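Local coordinates for peptidase S9 prolyl oligopeptidase catalytic domain-containing protein (Pyrococcus horikoshii, PDB 4HXF), which probably acts as a serine peptidase of the acylaminoacyl peptidase type, pairing an alpha/beta-hydrolase domain with a beta-propeller in a self-compartmentalizing hexamer, at residues 261-266 and 277-282; 283-288 and 296-301. One frame throughout, in Å; residues are numbered along the deposited sequence.

Contact 1. Residues 261-266 and 277-282; sequences DREVAQ and TLFEEG. With MG (magnesium ion), chain D.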
# COMPACT_ATOMS: atom_id res chain seq x y z
N ASP A 261 -7.50 60.47 -13.58
CA ASP A 261 -6.16 59.99 -14.02
C ASP A 261 -5.55 59.03 -12.95
O ASP A 261 -4.48 59.31 -12.36
CB ASP A 261 -5.20 61.17 -14.28
CG ASP A 261 -3.87 60.76 -14.90
OD1 ASP A 261 -3.73 59.65 -15.38
OD2 ASP A 261 -3.02 61.66 -14.90
N ARG A 262 -6.27 57.96 -12.72
CA ARG A 262 -5.86 56.89 -11.78
C ARG A 262 -6.25 55.54 -12.43
O ARG A 262 -7.15 55.41 -13.31
CB ARG A 262 -6.54 57.09 -10.46
CG ARG A 262 -6.07 58.32 -9.73
CD ARG A 262 -4.64 58.23 -9.24
NE ARG A 262 -4.32 59.37 -8.40
CZ ARG A 262 -3.81 60.53 -8.83
NH1 ARG A 262 -3.70 60.76 -10.14
NH2 ARG A 262 -3.52 61.48 -7.95
N GLU A 263 -5.54 54.50 -12.04
CA GLU A 263 -5.78 53.17 -12.62
C GLU A 263 -6.87 52.40 -11.82
O GLU A 263 -6.84 52.37 -10.56
CB GLU A 263 -4.51 52.40 -12.61
CG GLU A 263 -4.71 50.98 -13.21
CD GLU A 263 -3.41 50.33 -13.62
OE1 GLU A 263 -2.57 50.00 -12.79
OE2 GLU A 263 -3.33 50.09 -14.84
N VAL A 264 -7.75 51.71 -12.51
CA VAL A 264 -8.74 50.78 -11.93
C VAL A 264 -8.05 49.47 -11.57
O VAL A 264 -7.30 48.84 -12.33
CB VAL A 264 -9.97 50.54 -12.87
CG1 VAL A 264 -10.94 49.47 -12.27
CG2 VAL A 264 -10.72 51.85 -13.19
N ALA A 265 -8.31 49.05 -10.30
CA ALA A 265 -7.79 47.80 -9.81
C ALA A 265 -8.78 46.65 -10.15
O ALA A 265 -8.29 45.63 -10.65
CB ALA A 265 -7.50 47.84 -8.28
N GLN A 266 -10.08 46.84 -9.90
CA GLN A 266 -11.05 45.81 -10.10
C GLN A 266 -12.32 46.50 -10.41
O GLN A 266 -12.54 47.60 -9.96
CB GLN A 266 -11.15 44.97 -8.80
CG GLN A 266 -12.17 43.89 -8.71
CD GLN A 266 -12.05 43.04 -7.40
OE1 GLN A 266 -11.13 43.29 -6.55
NE2 GLN A 266 -12.97 42.04 -7.23
N THR A 277 -12.60 49.80 -7.83
CA THR A 277 -11.58 50.31 -6.99
C THR A 277 -10.49 50.98 -7.79
O THR A 277 -10.26 50.62 -8.96
CB THR A 277 -10.91 49.18 -6.18
OG1 THR A 277 -10.63 48.03 -7.01
CG2 THR A 277 -11.95 48.72 -5.05
N LEU A 278 -9.83 51.95 -7.20
CA LEU A 278 -8.69 52.68 -7.80
C LEU A 278 -7.52 52.68 -6.94
O LEU A 278 -7.62 52.73 -5.69
CB LEU A 278 -9.05 54.19 -7.96
CG LEU A 278 -10.24 54.65 -8.78
CD1 LEU A 278 -10.53 56.18 -8.73
CD2 LEU A 278 -9.95 54.21 -10.25
N PHE A 279 -6.36 52.68 -7.59
CA PHE A 279 -5.07 52.81 -6.91
C PHE A 279 -4.82 54.30 -6.71
O PHE A 279 -4.74 55.12 -7.67
CB PHE A 279 -3.94 52.25 -7.73
CG PHE A 279 -3.93 50.79 -7.93
CD1 PHE A 279 -4.43 50.27 -9.10
CD2 PHE A 279 -3.29 49.93 -7.04
CE1 PHE A 279 -4.38 48.95 -9.42
CE2 PHE A 279 -3.28 48.56 -7.34
CZ PHE A 279 -3.87 48.07 -8.52
N GLU A 280 -4.74 54.73 -5.46
CA GLU A 280 -4.65 56.15 -5.13
C GLU A 280 -3.65 56.40 -3.95
O GLU A 280 -4.03 56.19 -2.79
CB GLU A 280 -5.98 56.74 -4.72
CG GLU A 280 -7.06 56.76 -5.80
CD GLU A 280 -8.31 57.44 -5.36
OE1 GLU A 280 -9.14 56.84 -4.74
OE2 GLU A 280 -8.43 58.63 -5.63
N GLU A 281 -2.47 56.88 -4.26
CA GLU A 281 -1.45 57.36 -3.32
C GLU A 281 -1.32 56.49 -2.09
O GLU A 281 -1.37 56.95 -0.94
CB GLU A 281 -1.80 58.81 -2.92
CG GLU A 281 -2.11 59.72 -4.11
CD GLU A 281 -3.63 59.74 -4.47
OE1 GLU A 281 -4.42 59.73 -3.54
OE2 GLU A 281 -4.04 59.69 -5.67
N GLY A 282 -1.17 55.21 -2.35
CA GLY A 282 -1.00 54.20 -1.29
C GLY A 282 -2.21 53.43 -0.83
O GLY A 282 -2.05 52.43 -0.16
MG MG D . -2.63 48.24 -15.60
O HOH W 1 -3.49 55.02 -10.20
O HOH W 2 -1.26 48.16 -14.05
O HOH W 3 -9.88 45.84 -5.56
O HOH W 4 -1.27 49.26 -16.78
O HOH W 5 -1.82 46.43 -16.48
O HOH W 6 -4.03 47.13 -14.36
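R262 grips E281 side-on, NE and NH2 both donating to the single oxygen OE2, with NE to OE2 at 2.8 Å and the planes of guanidinium and carboxylate 69° apart. NE meets OE2 nearly along its C-O bond, whereas NH2 comes from above the carboxylate plane. The arginine chain is bent at chi2 (-68°), which carries CD past F279 O at 3.5 Å; NH1 turns back to D261 O, so three bonds fix the rotation of the guanidinium. E263, its CG anti to the backbone N (chi1 180°), lies alongside F279, pointing the same way, and its OE2 binds magnesium at 2.1 Å. Its OE1 accepts a hydrogen bond from a metal-bound water and another from N419 ND2. The F279 ring lies against A265, CE1 to CB 3.5 Å, while its backbone N donates to E263 O at 3.0 Å. On the other face of the sheet from T277, V264 CG2 packs on L278 CD2 at 3.8 Å. Here the first two strands of a four-stranded antiparallel propeller blade, 264-270 and 273-280, form a hairpin: D244 completes the magnesium's protein ligands from the loop before strand 245-249, and strand 283-289 flanks 273-280.

Contact 2. Residues 283-288 and 296-301; sequences SVNLYL and IAKGKH
With CG anti to its carbonyl carbon (chi1 -67°), N285 reaches across to the backbone of 298-299, and H301, whose CG sits between its own N and carbonyl carbon (chi1 61°), folds its ring back over the same loop. N285 OD1 accepts from G299 N at 3.0 Å, the donor standing well above the amide plane, while the other branch, ND2, lies 3.7 Å from K298 CG and bonds to E280. H301 NE2 donates to A297 O at 3.0 Å, and L286 N reaches that oxygen from the opposite face of the carbonyl plane. One face of the imidazole is met by G299 N, near the rim. An alanine at N285 would probably leave G299 N without its acceptor and E280 without one donor, freeing the loop to shift. S283 OG donates to G299 O at 2.6 Å. I296 and A297 both face L286 in a classic beta bulge: their nitrogens converge on L286 O from one side, 2.9 Å from I296 N. A297 CB packs on L286 CB at 4.1 Å. Y287 OH, bonded also to E280, is joined by a water to K298 NZ. The chain turns a corner at I296, leaving the blade's outermost strand 293-295 for strand 302-308 of the next; L286 and A297 pack on I303 of that strand and on Y314 of strand 312-317.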
# COMPACT_ATOMS: atom_id res chain seq x y z
N SER A 283 -3.40 53.86 -1.19
CA SER A 283 -4.66 53.23 -0.85
C SER A 283 -5.20 52.54 -2.11
O SER A 283 -4.87 52.93 -3.29
CB SER A 283 -5.63 54.31 -0.37
OG SER A 283 -5.15 54.88 0.84
N VAL A 284 -6.09 51.57 -1.90
CA VAL A 284 -6.93 51.05 -2.97
C VAL A 284 -8.37 51.31 -2.47
O VAL A 284 -8.79 50.69 -1.49
CB VAL A 284 -6.67 49.62 -3.37
CG1 VAL A 284 -7.71 49.08 -4.33
CG2 VAL A 284 -5.25 49.47 -3.88
N ASN A 285 -9.07 52.21 -3.13
CA ASN A 285 -10.32 52.79 -2.63
C ASN A 285 -11.49 52.36 -3.50
O ASN A 285 -11.31 52.23 -4.71
CB ASN A 285 -10.26 54.32 -2.61
CG ASN A 285 -9.27 54.87 -1.58
OD1 ASN A 285 -9.18 54.35 -0.45
ND2 ASN A 285 -8.47 55.87 -2.02
N LEU A 286 -12.65 52.13 -2.90
CA LEU A 286 -13.92 51.67 -3.54
C LEU A 286 -14.90 52.80 -3.83
O LEU A 286 -15.18 53.68 -3.00
CB LEU A 286 -14.64 50.63 -2.62
CG LEU A 286 -15.95 50.00 -3.17
CD1 LEU A 286 -15.67 49.19 -4.48
CD2 LEU A 286 -16.48 49.03 -2.10
N TYR A 287 -15.36 52.78 -5.09
CA TYR A 287 -16.31 53.72 -5.64
C TYR A 287 -17.43 52.96 -6.35
O TYR A 287 -17.32 51.79 -6.64
CB TYR A 287 -15.59 54.59 -6.71
CG TYR A 287 -14.48 55.45 -6.15
CD1 TYR A 287 -13.22 54.97 -6.04
CD2 TYR A 287 -14.72 56.70 -5.61
CE1 TYR A 287 -12.22 55.74 -5.49
CE2 TYR A 287 -13.72 57.48 -5.00
CZ TYR A 287 -12.44 56.97 -4.99
OH TYR A 287 -11.46 57.75 -4.43
N LEU A 288 -18.47 53.74 -6.64
CA LEU A 288 -19.60 53.34 -7.47
C LEU A 288 -19.74 54.38 -8.61
O LEU A 288 -19.53 55.55 -8.40
CB LEU A 288 -20.91 53.39 -6.59
CG LEU A 288 -22.25 53.79 -7.26
CD1 LEU A 288 -22.68 52.53 -8.01
CD2 LEU A 288 -23.36 54.22 -6.35
N ILE A 296 -17.35 55.28 -1.91
CA ILE A 296 -17.92 54.30 -1.00
C ILE A 296 -16.99 54.00 0.20
O ILE A 296 -17.39 54.20 1.33
CB ILE A 296 -18.28 52.96 -1.64
CG1 ILE A 296 -19.13 53.14 -2.88
CG2 ILE A 296 -19.08 52.18 -0.64
CD1 ILE A 296 -20.51 53.67 -2.51
N ALA A 297 -15.74 53.61 -0.02
CA ALA A 297 -14.82 53.26 1.05
C ALA A 297 -13.47 53.79 0.64
O ALA A 297 -12.70 53.10 -0.10
CB ALA A 297 -14.81 51.73 1.34
N LYS A 298 -13.16 54.96 1.17
CA LYS A 298 -11.88 55.62 0.86
C LYS A 298 -11.19 55.83 2.17
O LYS A 298 -11.81 56.35 3.14
CB LYS A 298 -12.18 56.95 0.15
CG LYS A 298 -10.94 57.82 -0.05
CD LYS A 298 -11.17 59.07 -0.90
CE LYS A 298 -9.89 59.92 -0.95
NZ LYS A 298 -10.28 61.32 -1.36
N GLY A 299 -9.94 55.47 2.28
CA GLY A 299 -9.18 55.75 3.54
C GLY A 299 -7.80 55.17 3.40
O GLY A 299 -7.31 54.81 2.29
N LYS A 300 -7.13 55.08 4.56
CA LYS A 300 -5.78 54.47 4.62
C LYS A 300 -5.92 52.96 4.65
O LYS A 300 -5.76 52.29 5.70
CB LYS A 300 -5.04 54.99 5.86
CG LYS A 300 -4.74 56.48 5.79
CD LYS A 300 -3.88 56.83 7.03
CE LYS A 300 -2.95 58.05 6.85
NZ LYS A 300 -1.58 57.86 7.58
N HIS A 301 -6.24 52.37 3.48
CA HIS A 301 -6.59 50.94 3.42
C HIS A 301 -6.47 50.45 2.00
O HIS A 301 -6.30 51.26 1.07
CB HIS A 301 -8.00 50.69 3.95
CG HIS A 301 -9.11 51.38 3.20
ND1 HIS A 301 -10.20 51.92 3.85
CD2 HIS A 301 -9.37 51.51 1.84
CE1 HIS A 301 -11.04 52.41 2.91
NE2 HIS A 301 -10.52 52.16 1.67
O HOH W 7 -11.75 60.45 -3.57

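The two contacts follow one another in series along the chain, their centres about 9 Å apart on one blade of the propeller. Contact 1 joins the blade's first two strands, 264-270 and 273-280; contact 2 ties its third strand, 283-289, to the loop that leads out of the fourth and into the next blade. They meet where strands 273-280 and 283-289 run side by side: L278 N lies 2.9 Å from N285 O, a probable hydrogen bond, and L278 packs against Y287. Contact 1 supplies a magnesium ligand of the blade, near the loop of N419, while contact 2 forms its junction with strand 302-308.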